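Local coordinates for protein cyclase (Streptomyces sp. R1128, PDB 3TFZ) that probably cyclises and aromatises a nascent poly-beta-ketone chain in the biosynthesis of the R1128 aromatic polyketides, at residues I42-E45 with Q50-R53; L28-I33 with S67-D72; A86-H91 with G123-K128. One frame throughout, in Å; residues are numbered along the deposited sequence.

In the fold
All three contacts reach one seven-stranded antiparallel sheet of a Bet v 1-like, helix-grip fold. Contact 1 pairs strand 37-46, an outermost strand within this chain, with strand 49-58; contact 2 joins the short helix 30-33 to the next strand of the sheet, 61-72. Their centres lie about 9 Å apart and they touch, and in the chain both segments of contact 1 fall between those of contact 2. Contact 3 comes later, between the turn before strand 89-100 and the loop before helix 131-164, its centre about 25 Å from each of the other two. Contacts 1 and 2 therefore share one region near the probable pocket, while contact 3 lies at the periphery.

Contact 1. Residues I42-E45 with Q50-R53; sequences ILEE and QVVR
Gln50 and Glu45 lie side by side at a non-hydrogen-bonded position of an antiparallel hairpin, both side chains pointing the same way. From CB, the Gln50 chain sets out with CG opposite the carbonyl carbon (chi1 -73°), and CG rests against Glu45 CG at 3.6 Å. Farther out, CD lies 4.1 Å from Glu45 OE2, the carboxylate and amide planes turned 47° apart. At the tip OE1 accepts a hydrogen bond from Arg69 NE and NE2 donates one to Ala25 O, two bonds that fix the rotation of the buried amide. A leucine in its place would probably leave Arg69 NE and Ala25 O without these mates, the guanidinium then held through its outer nitrogens.

Next along, Val51 O takes both Leu43 N, at 2.7 Å, and Glu44 N, the latter in a weak bond: a classic beta bulge. Val51 N returns a nearly straight bond to Glu44 O at 2.7 Å. On the face opposite Gln50, Val51 CG2 lies 3.6 Å from Glu44 OE1. Ile42 CG1 meets Val52 CG2 at 4.0 Å, on the same face as Gln50, and Leu43 CD2 leans on Arg53 CB. Strand 61-72 flanks strand 49-58 on its other edge, where Arg53 NE bonds Thr64 OG1, and Val27, in the chain after helix 17-25, packs against Gln50 and Val52.

Contact 2. Residues L28-I33 with S67-D72; sequences LGYADI and SRRDLD. With K (potassium ion), chain G.
Tyr30 and Arg69 approach from opposite directions, the tyrosine hydroxyl meeting the edge of the guanidinium near its plane, and so join the short helix 30-33 to strand 61-72 through the interior. In that helix Ala31 O binds a potassium ion at 2.5 Å, with the carbonyls of Phe34, Pro35 and Thr37 and a water that also donates to Asp32 O.

Along the strand, Ser67 comes first; its OG is hydrogen-bonded to a bound 3-cyclohexyl-1-propylsulfonic acid, probably from the crystallisation liquor but perhaps marking the substrate pocket. Arg68 points to the other face of the sheet, where its NH2 forms a long, weak ion pair with Glu44 OE2.

Arg69 carries the contact. Its CG lies beside the backbone N (chi1 -59°) and the chain bends at chi3, bringing NH1 to Tyr30 OH at 2.9 Å. This bond is bent, 143° at the hydrogen, and the hydroxyl lies 23° out of the guanidinium plane. Ring and guanidinium planes stand nearly perpendicular, and NH1 also comes 3.5 Å from Tyr30 CE1. Tyr30 OH and Arg69 NH2 are each hydrogen-bonded to Leu24 O as well, while NE is held by Gln50 OE1, so the two buried groups are tied together at the end of helix 17-25.

This is the helix-grip fold, in which a curved sheet wraps a long helix and, in this family, a pocket between them; the bound acid and the Arg69 side chain have their nearest atoms about 4 Å apart.

Beyond Arg69, Leu71 returns to the inner face and packs on Trp21 and Ala25 of helix 17-25.

Contact 3. Residues A86-H91 with G123-K128; sequences APIVGH and GLVAGK
Pro87 and Ile88 press on the loop 123-128 through Ala126 and Val125. The first segment opens at Ala86, whose carbonyl O takes Val89 N at 2.9 Å and closes a type I beta turn with Pro87 and Ile88 in its middle.

Pro87, exposed in the turn, offers CB to Ala126 CB at 3.9 Å. Its carbonyl O has a polar partner elsewhere, the Arg117 NE that donates to it. Ala126 directs its methyl at the turn from a backbone with positive phi, within a bend closed by the bond from Lys128 N to Val125 O, 3.0 Å long.

Ile88 follows and receives Val125 from the other loop: CG2 of Val125 lies over Ile88 CA at 3.9 Å and reaches Ile88 CB at 4.2 Å. With CG1 flanked by both the backbone N and the carbonyl carbon (chi1 64°), the rest of the isoleucine leads off to Met137 and Leu138 of helix 131-164. Val125 also packs on this helix, at Ala134.

Val89 turns away from the loop, its side chain against Leu138. Just inside the strand, Gly90 and His91 form a classic beta bulge opposite Val115 of strand 105-116, where the chain turns a corner.

No hydrogen bond or charge pair crosses between the two segments, so the contact rests on two small aliphatic touches, with little to impose an exact direction.

Contact 1. Residues I42-E45 with Q50-R53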
ATOM      1  N   ILE A  42     -20.371 -17.056  12.133  1.00 30.36           N
ATOM      2  CA  ILE A  42     -21.189 -16.610  11.032  1.00 29.33           C
ATOM      3  C   ILE A  42     -22.535 -16.434  11.545  1.00 32.02           C
ATOM      4  O   ILE A  42     -23.162 -17.369  12.026  1.00 35.99           O
ATOM      5  CB  ILE A  42     -21.148 -17.552   9.800  1.00 30.23           C
ATOM      6  CG1 ILE A  42     -19.707 -17.576   9.193  1.00 30.17           C
ATOM      7  CG2 ILE A  42     -22.046 -17.055   8.712  1.00 29.21           C
ATOM      8  CD1 ILE A  42     -19.538 -18.516   7.936  1.00 35.03           C
ATOM      9  N   LEU A  43     -23.044 -15.218  11.454  1.00 32.14           N
ATOM     10  CA  LEU A  43     -24.400 -14.980  11.974  1.00 34.12           C
ATOM     11  C   LEU A  43     -25.445 -15.089  10.872  1.00 35.13           C
ATOM     12  O   LEU A  43     -26.613 -15.448  11.118  1.00 38.44           O
ATOM     13  CB  LEU A  43     -24.463 -13.606  12.677  1.00 34.82           C
ATOM     14  CG  LEU A  43     -24.169 -13.161  14.148  1.00 36.35           C
ATOM     15  CD1 LEU A  43     -23.481 -14.154  15.116  1.00 30.55           C
ATOM     16  CD2 LEU A  43     -23.506 -11.805  14.139  1.00 26.89           C
ATOM     17  N   GLU A  44     -25.040 -14.778   9.653  1.00 34.05           N
ATOM     18  CA  GLU A  44     -25.957 -14.638   8.512  1.00 36.84           C
ATOM     19  C   GLU A  44     -25.103 -14.769   7.271  1.00 33.60           C
ATOM     20  O   GLU A  44     -23.984 -14.293   7.227  1.00 32.19           O
ATOM     21  CB  GLU A  44     -26.729 -13.309   8.620  1.00 38.23           C
ATOM     22  CG  GLU A  44     -28.069 -13.087   7.855  1.00 49.95           C
ATOM     23  CD  GLU A  44     -28.328 -11.512   7.597  1.00 60.81           C
ATOM     24  OE1 GLU A  44     -28.061 -10.709   8.525  1.00 64.34           O
ATOM     25  OE2 GLU A  44     -28.759 -11.046   6.489  1.00 63.01           O
ATOM     26  N   GLU A  45     -25.615 -15.470   6.291  1.00 36.54           N
ATOM     27  CA  GLU A  45     -24.893 -15.892   5.112  1.00 37.94           C
ATOM     28  C   GLU A  45     -25.854 -16.250   3.964  1.00 40.30           C
ATOM     29  O   GLU A  45     -26.789 -16.959   4.143  1.00 42.31           O
ATOM     30  CB  GLU A  45     -24.030 -17.122   5.393  1.00 39.01           C
ATOM     31  CG  GLU A  45     -22.624 -16.886   4.851  1.00 42.26           C
ATOM     32  CD  GLU A  45     -21.869 -18.177   4.597  1.00 48.30           C
ATOM     33  OE1 GLU A  45     -22.266 -19.248   5.213  1.00 51.68           O
ATOM     34  OE2 GLU A  45     -20.918 -18.081   3.750  1.00 44.98           O
ATOM     35  N   GLN A  50     -21.896 -12.172   3.815  1.00 18.69           N
ATOM     36  CA  GLN A  50     -21.701 -12.824   5.095  1.00 20.69           C
ATOM     37  C   GLN A  50     -21.788 -11.748   6.207  1.00 22.72           C
ATOM     38  O   GLN A  50     -21.177 -10.682   6.097  1.00 20.56           O
ATOM     39  CB  GLN A  50     -20.268 -13.369   5.217  1.00 19.93           C
ATOM     40  CG  GLN A  50     -19.940 -14.598   4.403  1.00 22.55           C
ATOM     41  CD  GLN A  50     -18.486 -14.751   4.149  1.00 21.58           C
ATOM     42  OE1 GLN A  50     -17.725 -13.818   4.448  1.00 24.59           O
ATOM     43  NE2 GLN A  50     -18.057 -15.930   3.592  1.00 17.58           N
ATOM     44  N   VAL A  51     -22.551 -12.034   7.274  1.00 25.42           N
ATOM     45  CA  VAL A  51     -22.465 -11.229   8.471  1.00 25.36           C
ATOM     46  C   VAL A  51     -21.744 -12.072   9.516  1.00 26.28           C
ATOM     47  O   VAL A  51     -22.094 -13.244   9.815  1.00 27.14           O
ATOM     48  CB  VAL A  51     -23.860 -10.709   8.990  1.00 27.97           C
ATOM     49  CG1 VAL A  51     -23.700  -9.778  10.218  1.00 25.33           C
ATOM     50  CG2 VAL A  51     -24.623  -9.993   7.908  1.00 27.08           C
ATOM     51  N   VAL A  52     -20.794 -11.435  10.174  1.00 25.87           N
ATOM     52  CA  VAL A  52     -19.789 -12.233  10.865  1.00 25.83           C
ATOM     53  C   VAL A  52     -19.402 -11.561  12.174  1.00 25.60           C
ATOM     54  O   VAL A  52     -19.058 -10.389  12.228  1.00 24.44           O
ATOM     55  CB  VAL A  52     -18.554 -12.610   9.860  1.00 22.53           C
ATOM     56  CG1 VAL A  52     -17.389 -11.813  10.149  1.00 25.75           C
ATOM     57  CG2 VAL A  52     -18.130 -13.977  10.001  1.00 24.74           C
ATOM     58  N   ARG A  53     -19.462 -12.342  13.231  1.00 26.12           N
ATOM     59  CA  ARG A  53     -18.965 -11.933  14.529  1.00 27.26           C
ATOM     60  C   ARG A  53     -17.471 -12.334  14.771  1.00 24.56           C
ATOM     61  O   ARG A  53     -17.108 -13.436  14.539  1.00 21.94           O
ATOM     62  CB  ARG A  53     -19.890 -12.502  15.576  1.00 30.23           C
ATOM     63  CG  ARG A  53     -19.394 -12.371  16.940  1.00 35.59           C
ATOM     64  CD  ARG A  53     -18.932 -11.019  17.092  1.00 36.85           C
ATOM     65  NE  ARG A  53     -19.145 -10.502  18.450  1.00 45.95           N
ATOM     66  CZ  ARG A  53     -20.311 -10.492  19.062  1.00 46.59           C
ATOM     67  NH1 ARG A  53     -21.321 -11.117  18.461  1.00 45.76           N
ATOM     68  NH2 ARG A  53     -20.430  -9.935  20.288  1.00 51.27           N
TER

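Contact 2. Residues L28-I33 with S67-D72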
ATOM      1  N   LEU A  28     -14.573 -18.537   7.618  1.00 24.84           N
ATOM      2  CA  LEU A  28     -14.371 -19.651   8.563  1.00 28.86           C
ATOM      3  C   LEU A  28     -12.860 -19.965   8.793  1.00 27.54           C
ATOM      4  O   LEU A  28     -12.507 -20.421   9.851  1.00 30.97           O
ATOM      5  CB  LEU A  28     -15.060 -20.912   8.081  1.00 31.07           C
ATOM      6  CG  LEU A  28     -16.423 -21.530   8.487  1.00 35.80           C
ATOM      7  CD1 LEU A  28     -17.220 -20.751   9.509  1.00 37.69           C
ATOM      8  CD2 LEU A  28     -17.270 -22.051   7.281  1.00 34.31           C
ATOM      9  N   GLY A  29     -11.993 -19.774   7.791  1.00 25.48           N
ATOM     10  CA  GLY A  29     -10.552 -19.885   7.986  1.00 22.40           C
ATOM     11  C   GLY A  29      -9.862 -18.720   8.715  1.00 20.72           C
ATOM     12  O   GLY A  29      -8.759 -18.822   8.933  1.00 19.51           O
ATOM     13  N   TYR A  30     -10.500 -17.592   8.992  1.00 21.48           N
ATOM     14  CA  TYR A  30      -9.800 -16.373   9.513  1.00 22.58           C
ATOM     15  C   TYR A  30      -9.124 -16.536  10.907  1.00 23.87           C
ATOM     16  O   TYR A  30      -8.121 -15.897  11.132  1.00 22.77           O
ATOM     17  CB  TYR A  30     -10.721 -15.145   9.557  1.00 21.54           C
ATOM     18  CG  TYR A  30     -10.892 -14.379   8.193  1.00 24.60           C
ATOM     19  CD1 TYR A  30     -11.337 -13.020   8.158  1.00 17.59           C
ATOM     20  CD2 TYR A  30     -10.666 -15.029   6.942  1.00 18.79           C
ATOM     21  CE1 TYR A  30     -11.539 -12.369   6.891  1.00 16.89           C
ATOM     22  CE2 TYR A  30     -10.896 -14.359   5.704  1.00 15.53           C
ATOM     23  CZ  TYR A  30     -11.328 -13.044   5.694  1.00 14.95           C
ATOM     24  OH  TYR A  30     -11.506 -12.356   4.487  1.00 16.07           O
ATOM     25  N   ALA A  31      -9.689 -17.365  11.819  1.00 23.62           N
ATOM     26  CA  ALA A  31      -9.118 -17.549  13.134  1.00 24.49           C
ATOM     27  C   ALA A  31      -7.805 -18.374  13.030  1.00 25.02           C
ATOM     28  O   ALA A  31      -6.836 -18.156  13.737  1.00 24.63           O
ATOM     29  CB  ALA A  31     -10.150 -18.248  14.073  1.00 25.11           C
ATOM     30  N   ASP A  32      -7.765 -19.330  12.135  1.00 27.14           N
ATOM     31  CA  ASP A  32      -6.489 -20.020  11.782  1.00 28.62           C
ATOM     32  C   ASP A  32      -5.421 -19.172  11.099  1.00 27.41           C
ATOM     33  O   ASP A  32      -4.276 -19.273  11.472  1.00 29.43           O
ATOM     34  CB  ASP A  32      -6.775 -21.260  10.936  1.00 28.14           C
ATOM     35  CG  ASP A  32      -7.623 -22.242  11.671  1.00 33.61           C
ATOM     36  OD1 ASP A  32      -8.506 -22.854  11.001  1.00 40.02           O
ATOM     37  OD2 ASP A  32      -7.428 -22.362  12.924  1.00 31.22           O
ATOM     38  N   ILE A  33      -5.823 -18.327  10.164  1.00 24.66           N
ATOM     39  CA  ILE A  33      -4.961 -17.594   9.205  1.00 24.26           C
ATOM     40  C   ILE A  33      -4.547 -16.190   9.765  1.00 24.29           C
ATOM     41  O   ILE A  33      -3.464 -15.653   9.419  1.00 24.66           O
ATOM     42  CB  ILE A  33      -5.798 -17.630   7.832  1.00 24.02           C
ATOM     43  CG1 ILE A  33      -5.683 -19.008   7.206  1.00 23.89           C
ATOM     44  CG2 ILE A  33      -5.821 -16.341   6.838  1.00 23.40           C
ATOM     45  CD1 ILE A  33      -6.889 -19.319   6.344  1.00 27.19           C
ATOM     46  N   SER A  67     -19.102  -7.533  11.401  1.00 20.46           N
ATOM     47  CA  SER A  67     -19.181  -6.893  10.092  1.00 22.54           C
ATOM     48  C   SER A  67     -20.022  -7.567   9.104  1.00 21.74           C
ATOM     49  O   SER A  67     -20.138  -8.828   9.078  1.00 21.84           O
ATOM     50  CB  SER A  67     -17.811  -6.730   9.415  1.00 20.42           C
ATOM     51  OG  SER A  67     -17.208  -7.947   9.566  1.00 29.07           O
ATOM     52  N   ARG A  68     -20.594  -6.701   8.253  1.00 21.60           N
ATOM     53  CA  ARG A  68     -21.275  -7.139   7.041  1.00 21.65           C
ATOM     54  C   ARG A  68     -20.266  -7.093   5.924  1.00 19.94           C
ATOM     55  O   ARG A  68     -19.707  -6.027   5.626  1.00 19.49           O
ATOM     56  CB  ARG A  68     -22.497  -6.334   6.730  1.00 22.08           C
ATOM     57  CG  ARG A  68     -23.208  -6.879   5.450  1.00 28.88           C
ATOM     58  CD  ARG A  68     -24.396  -5.981   4.970  1.00 34.49           C
ATOM     59  NE  ARG A  68     -25.577  -6.458   5.701  1.00 47.91           N
ATOM     60  CZ  ARG A  68     -26.377  -7.429   5.239  1.00 52.80           C
ATOM     61  NH1 ARG A  68     -26.149  -7.945   4.009  1.00 49.16           N
ATOM     62  NH2 ARG A  68     -27.422  -7.853   5.970  1.00 55.74           N
ATOM     63  N   ARG A  69     -19.956  -8.284   5.382  1.00 19.62           N
ATOM     64  CA  ARG A  69     -19.063  -8.436   4.168  1.00 18.17           C
ATOM     65  C   ARG A  69     -19.876  -8.680   2.926  1.00 19.34           C
ATOM     66  O   ARG A  69     -20.663  -9.647   2.894  1.00 21.59           O
ATOM     67  CB  ARG A  69     -18.052  -9.579   4.326  1.00 15.56           C
ATOM     68  CG  ARG A  69     -17.114  -9.351   5.594  1.00 12.47           C
ATOM     69  CD  ARG A  69     -16.618 -10.679   6.200  1.00 19.90           C
ATOM     70  NE  ARG A  69     -16.249 -11.805   5.247  1.00 20.77           N
ATOM     71  CZ  ARG A  69     -15.051 -11.963   4.671  1.00 19.51           C
ATOM     72  NH1 ARG A  69     -14.066 -11.087   4.914  1.00 19.59           N
ATOM     73  NH2 ARG A  69     -14.837 -13.007   3.860  1.00 19.72           N
ATOM     74  N   ASP A  70     -19.723  -7.805   1.932  1.00 17.56           N
ATOM     75  CA  ASP A  70     -20.405  -7.970   0.671  1.00 20.30           C
ATOM     76  C   ASP A  70     -19.369  -8.496  -0.262  1.00 20.18           C
ATOM     77  O   ASP A  70     -18.428  -7.792  -0.547  1.00 21.36           O
ATOM     78  CB  ASP A  70     -20.994  -6.647   0.190  1.00 21.60           C
ATOM     79  CG  ASP A  70     -22.252  -6.198   1.083  1.00 28.72           C
ATOM     80  OD1 ASP A  70     -23.171  -7.067   1.334  1.00 33.77           O
ATOM     81  OD2 ASP A  70     -22.331  -5.003   1.568  1.00 32.20           O
ATOM     82  N   LEU A  71     -19.494  -9.738  -0.713  1.00 19.93           N
ATOM     83  CA  LEU A  71     -18.435 -10.375  -1.469  1.00 20.60           C
ATOM     84  C   LEU A  71     -18.743 -10.333  -2.982  1.00 23.36           C
ATOM     85  O   LEU A  71     -19.847 -10.650  -3.385  1.00 22.86           O
ATOM     86  CB  LEU A  71     -18.241 -11.851  -1.016  1.00 21.50           C
ATOM     87  CG  LEU A  71     -17.625 -12.199   0.398  1.00 21.24           C
ATOM     88  CD1 LEU A  71     -18.693 -12.202   1.480  1.00 22.20           C
ATOM     89  CD2 LEU A  71     -16.970 -13.577   0.304  1.00 22.87           C
ATOM     90  N   ASP A  72     -17.765  -9.947  -3.801  1.00 21.83           N
ATOM     91  CA  ASP A  72     -17.995  -9.747  -5.239  1.00 22.60           C
ATOM     92  C   ASP A  72     -16.812 -10.366  -5.964  1.00 20.97           C
ATOM     93  O   ASP A  72     -15.787  -9.695  -6.225  1.00 20.35           O
ATOM     94  CB  ASP A  72     -18.044  -8.231  -5.507  1.00 22.80           C
ATOM     95  CG  ASP A  72     -18.471  -7.891  -6.915  1.00 24.55           C
ATOM     96  OD1 ASP A  72     -18.997  -6.789  -7.110  1.00 28.50           O
ATOM     97  OD2 ASP A  72     -18.295  -8.693  -7.821  1.00 24.73           O
TER
HETATM   98  K     K G 170      -5.473 -16.826  15.272  1.00 37.20           K
HETATM   99  O   HOH W   1      -3.404 -17.884  13.526  1.00 24.33           O

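Contact 3. Residues A86-H91 with G123-K128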
ATOM      1  N   ALA A  86     -15.758  -1.678  18.304  1.00 27.69           N
ATOM      2  CA  ALA A  86     -15.111  -1.615  19.618  1.00 27.51           C
ATOM      3  C   ALA A  86     -15.467  -0.264  20.228  1.00 25.98           C
ATOM      4  O   ALA A  86     -15.791   0.664  19.478  1.00 24.47           O
ATOM      5  CB  ALA A  86     -13.559  -1.705  19.426  1.00 24.26           C
ATOM      6  N   PRO A  87     -15.404  -0.136  21.575  1.00 26.87           N
ATOM      7  CA  PRO A  87     -15.867   1.154  22.255  1.00 26.72           C
ATOM      8  C   PRO A  87     -15.331   2.508  21.713  1.00 24.57           C
ATOM      9  O   PRO A  87     -16.069   3.458  21.708  1.00 26.87           O
ATOM     10  CB  PRO A  87     -15.514   0.977  23.744  1.00 27.05           C
ATOM     11  CG  PRO A  87     -15.468  -0.578  23.895  1.00 30.62           C
ATOM     12  CD  PRO A  87     -14.993  -1.171  22.536  1.00 28.25           C
ATOM     13  N   ILE A  88     -14.103   2.593  21.260  1.00 23.02           N
ATOM     14  CA  ILE A  88     -13.543   3.868  20.836  1.00 22.46           C
ATOM     15  C   ILE A  88     -13.884   4.125  19.358  1.00 21.07           C
ATOM     16  O   ILE A  88     -13.558   5.178  18.809  1.00 20.00           O
ATOM     17  CB  ILE A  88     -12.015   3.937  21.083  1.00 23.23           C
ATOM     18  CG1 ILE A  88     -11.312   2.860  20.210  1.00 23.36           C
ATOM     19  CG2 ILE A  88     -11.737   3.793  22.656  1.00 20.41           C
ATOM     20  CD1 ILE A  88      -9.977   3.342  19.486  1.00 21.90           C
ATOM     21  N   VAL A  89     -14.597   3.176  18.730  1.00 20.79           N
ATOM     22  CA  VAL A  89     -14.780   3.268  17.251  1.00 18.72           C
ATOM     23  C   VAL A  89     -16.151   3.713  16.981  1.00 18.59           C
ATOM     24  O   VAL A  89     -17.105   3.182  17.591  1.00 17.55           O
ATOM     25  CB  VAL A  89     -14.500   1.891  16.506  1.00 18.97           C
ATOM     26  CG1 VAL A  89     -15.005   1.906  15.040  1.00 15.84           C
ATOM     27  CG2 VAL A  89     -13.097   1.536  16.611  1.00 15.20           C
ATOM     28  N   GLY A  90     -16.277   4.695  16.093  1.00 18.69           N
ATOM     29  CA  GLY A  90     -17.609   5.262  15.834  1.00 18.31           C
ATOM     30  C   GLY A  90     -17.994   4.719  14.506  1.00 22.29           C
ATOM     31  O   GLY A  90     -19.131   4.305  14.311  1.00 24.05           O
ATOM     32  N   HIS A  91     -17.038   4.610  13.554  1.00 22.61           N
ATOM     33  CA  HIS A  91     -17.395   4.005  12.254  1.00 21.85           C
ATOM     34  C   HIS A  91     -16.217   3.293  11.693  1.00 20.00           C
ATOM     35  O   HIS A  91     -15.106   3.728  11.930  1.00 16.97           O
ATOM     36  CB  HIS A  91     -17.958   5.072  11.296  1.00 24.36           C
ATOM     37  CG  HIS A  91     -19.325   5.595  11.736  1.00 36.80           C
ATOM     38  ND1 HIS A  91     -19.494   6.715  12.548  1.00 41.70           N
ATOM     39  CD2 HIS A  91     -20.588   5.115  11.493  1.00 40.14           C
ATOM     40  CE1 HIS A  91     -20.789   6.925  12.732  1.00 46.96           C
ATOM     41  NE2 HIS A  91     -21.470   5.968  12.110  1.00 45.79           N
ATOM     42  N   GLY A 123     -17.412  14.598  27.828  1.00 29.43           N
ATOM     43  CA  GLY A 123     -16.299  15.000  27.004  1.00 29.11           C
ATOM     44  C   GLY A 123     -15.304  13.853  26.696  1.00 27.65           C
ATOM     45  O   GLY A 123     -14.301  14.107  26.088  1.00 27.26           O
ATOM     46  N   LEU A 124     -15.619  12.607  27.089  1.00 26.52           N
ATOM     47  CA  LEU A 124     -14.763  11.429  26.933  1.00 24.51           C
ATOM     48  C   LEU A 124     -15.378  10.549  25.910  1.00 24.99           C
ATOM     49  O   LEU A 124     -16.628  10.681  25.559  1.00 25.90           O
ATOM     50  CB  LEU A 124     -14.555  10.659  28.280  1.00 23.45           C
ATOM     51  CG  LEU A 124     -14.013  11.500  29.430  1.00 24.77           C
ATOM     52  CD1 LEU A 124     -13.965  10.841  30.843  1.00 22.76           C
ATOM     53  CD2 LEU A 124     -12.690  12.113  29.083  1.00 21.74           C
ATOM     54  N   VAL A 125     -14.511   9.721  25.321  1.00 23.83           N
ATOM     55  CA  VAL A 125     -14.978   8.712  24.428  1.00 23.97           C
ATOM     56  C   VAL A 125     -14.975   7.362  25.185  1.00 26.59           C
ATOM     57  O   VAL A 125     -13.966   6.982  25.805  1.00 28.13           O
ATOM     58  CB  VAL A 125     -14.455   8.760  22.907  1.00 23.82           C
ATOM     59  CG1 VAL A 125     -13.601   9.939  22.541  1.00 18.41           C
ATOM     60  CG2 VAL A 125     -13.925   7.440  22.397  1.00 23.99           C
ATOM     61  N   ALA A 126     -16.149   6.721  25.190  1.00 27.33           N
ATOM     62  CA  ALA A 126     -16.484   5.536  25.991  1.00 28.77           C
ATOM     63  C   ALA A 126     -16.243   5.788  27.421  1.00 31.22           C
ATOM     64  O   ALA A 126     -15.715   4.883  28.042  1.00 32.60           O
ATOM     65  CB  ALA A 126     -15.663   4.390  25.629  1.00 28.44           C
ATOM     66  N   GLY A 127     -16.591   6.981  27.941  1.00 30.99           N
ATOM     67  CA  GLY A 127     -16.209   7.396  29.287  1.00 31.01           C
ATOM     68  C   GLY A 127     -14.772   7.183  29.755  1.00 32.54           C
ATOM     69  O   GLY A 127     -14.517   7.243  30.963  1.00 36.07           O
ATOM     70  N   LYS A 128     -13.847   6.984  28.819  1.00 30.96           N
ATOM     71  CA  LYS A 128     -12.466   6.680  29.182  1.00 31.45           C
ATOM     72  C   LYS A 128     -11.378   7.568  28.564  1.00 29.08           C
ATOM     73  O   LYS A 128     -10.343   7.788  29.193  1.00 30.88           O
ATOM     74  CB  LYS A 128     -12.158   5.209  28.882  1.00 32.93           C
ATOM     75  CG  LYS A 128     -11.346   4.511  29.961  1.00 44.87           C
ATOM     76  CD  LYS A 128      -9.855   4.616  29.683  1.00 52.61           C
ATOM     77  CE  LYS A 128      -9.046   3.863  30.727  1.00 55.85           C
ATOM     78  NZ  LYS A 128      -7.862   3.187  30.130  1.00 51.37           N
TER